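Local coordinates for thioredoxin-like protein (Bacteroides caccae ATCC 43185, PDB 4YOD), which is of unknown function but carries a thioredoxin-like domain with a CxxC pair, consistent with a role in thiol-disulfide exchange, at residues 262-265 / 266-270. Numbering follows the deposited sequence.
Sequences LLNK and EKTVL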
loop_
_atom_site.group_PDB
_atom_site.type_symbol
_atom_site.label_atom_id
_atom_site.label_comp_id
_atom_site.label_asym_id
_atom_site.label_seq_id
_atom_site.Cartn_x
_atom_site.Cartn_y
_atom_site.Cartn_z
ATOM N N LEU A 262 6.439 9.443 -1.334
ATOM C CA LEU A 262 7.245 10.299 -2.203
ATOM C C LEU A 262 6.264 11.071 -3.068
ATOM O O LEU A 262 5.432 10.460 -3.748
ATOM C CB LEU A 262 8.282 9.538 -3.066
ATOM C CG LEU A 262 9.227 10.478 -3.879
ATOM C CD1 LEU A 262 10.179 11.260 -2.949
ATOM C CD2 LEU A 262 10.031 9.709 -4.917
ATOM N N LEU A 263 6.366 12.390 -3.049
ATOM C CA LEU A 263 5.496 13.278 -3.828
ATOM C C LEU A 263 6.323 14.041 -4.856
ATOM O O LEU A 263 7.491 14.305 -4.609
ATOM C CB LEU A 263 4.727 14.281 -2.926
ATOM C CG LEU A 263 4.187 13.820 -1.540
ATOM C CD1 LEU A 263 3.450 14.977 -0.831
ATOM C CD2 LEU A 263 3.224 12.594 -1.660
ATOM N N ASN A 264 5.714 14.440 -5.993
ATOM C CA ASN A 264 6.427 15.240 -6.995
ATOM C C ASN A 264 6.266 16.752 -6.644
ATOM O O ASN A 264 5.784 17.078 -5.548
ATOM C CB ASN A 264 5.964 14.907 -8.430
ATOM C CG ASN A 264 4.575 15.374 -8.808
ATOM O OD1 ASN A 264 3.869 16.050 -8.054
ATOM N ND2 ASN A 264 4.169 15.070 -10.022
ATOM N N LYS A 265 6.657 17.647 -7.575
ATOM C CA LYS A 265 6.634 19.115 -7.456
ATOM C C LYS A 265 5.220 19.668 -7.136
ATOM O O LYS A 265 5.097 20.620 -6.353
ATOM C CB LYS A 265 7.151 19.741 -8.766
ATOM C CG LYS A 265 7.299 21.275 -8.738
ATOM C CD LYS A 265 8.729 21.731 -9.017
ATOM C CE LYS A 265 8.909 23.233 -8.898
ATOM N NZ LYS A 265 8.829 23.712 -7.484
ATOM N N GLU A 266 4.180 19.076 -7.752
ATOM C CA GLU A 266 2.757 19.459 -7.598
ATOM C C GLU A 266 2.082 18.713 -6.430
ATOM O O GLU A 266 0.873 18.861 -6.236
ATOM C CB GLU A 266 1.973 19.176 -8.896
ATOM C CG GLU A 266 2.530 19.836 -10.145
ATOM C CD GLU A 266 1.779 19.473 -11.412
ATOM O OE1 GLU A 266 2.096 18.419 -12.008
ATOM O OE2 GLU A 266 0.866 20.238 -11.805
ATOM N N LYS A 267 2.865 17.908 -5.667
ATOM C CA LYS A 267 2.425 17.104 -4.516
ATOM C C LYS A 267 1.591 15.900 -4.953
ATOM O O LYS A 267 0.891 15.318 -4.130
ATOM C CB LYS A 267 1.684 17.935 -3.424
ATOM C CG LYS A 267 2.495 19.134 -2.890
ATOM C CD LYS A 267 3.791 18.720 -2.156
ATOM C CE LYS A 267 4.558 19.917 -1.629
ATOM N NZ LYS A 267 5.090 20.761 -2.735
ATOM N N THR A 268 1.710 15.487 -6.229
ATOM C CA THR A 268 1.087 14.248 -6.705
ATOM C C THR A 268 1.874 13.091 -6.062
ATOM O O THR A 268 3.105 13.142 -6.056
ATOM C CB THR A 268 1.119 14.183 -8.242
ATOM O OG1 THR A 268 0.302 15.219 -8.767
ATOM C CG2 THR A 268 0.675 12.821 -8.797
ATOM N N VAL A 269 1.175 12.073 -5.548
ATOM C CA VAL A 269 1.781 10.883 -4.923
ATOM C C VAL A 269 2.434 10.040 -6.012
ATOM O O VAL A 269 1.756 9.619 -6.954
ATOM C CB VAL A 269 0.720 10.043 -4.126
ATOM C CG1 VAL A 269 1.347 8.768 -3.545
ATOM C CG2 VAL A 269 0.047 10.864 -3.025
ATOM N N LEU A 270 3.740 9.796 -5.878
ATOM C CA LEU A 270 4.541 8.934 -6.752
ATOM C C LEU A 270 4.670 7.534 -6.151
ATOM O O LEU A 270 4.598 6.546 -6.880
ATOM C CB LEU A 270 5.946 9.524 -6.995
ATOM C CG LEU A 270 5.990 10.904 -7.650
ATOM C CD1 LEU A 270 7.404 11.468 -7.622
ATOM C CD2 LEU A 270 5.397 10.864 -9.073
HETATM O O HOH W 1 6.933 18.841 -3.819
HETATM O O HOH W 2 1.575 15.742 -11.234
#
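Asn264 turns its carboxamide back over the reverse turn that follows it, and OD1 accepts a hydrogen bond from Thr268 N at 2.9 Å, the donor standing above the carbonyl plane, with a weak bond from Glu266 N besides. The torsion that puts OD1 there sets CG between the backbone N and the carbonyl carbon (chi1 71°). Asparagine suits the place because its short amide can accept these N-H groups; an alanine here would probably leave Thr268 N and, weakly, Glu266 N without this acceptor. Residues 264-267 form a type I turn, closed by Lys267 N to Asn264 O (3.0 Å), with Lys267, its last residue, in a left-handed backbone conformation (phi 72°). The turn links strand 259-263 to its antiparallel neighbour, the edge strand 269-272 of the thioredoxin-fold sheet; Leu263 and Val269 are a non-hydrogen-bonded pair. On their buried face, which suits apolar branches, packing is close: Leu263 CD2 meets Val269 CG2 at 3.9 Å, and CD1 lies against the aliphatic CD of Lys267, whose NZ bonds to Leu172 O. The solvent side is looser: exposed Lys265 starts off away from the turn and bends on its way out, and one water joins Asn264 ND2, Glu266 OE1 and Thr268 OG1.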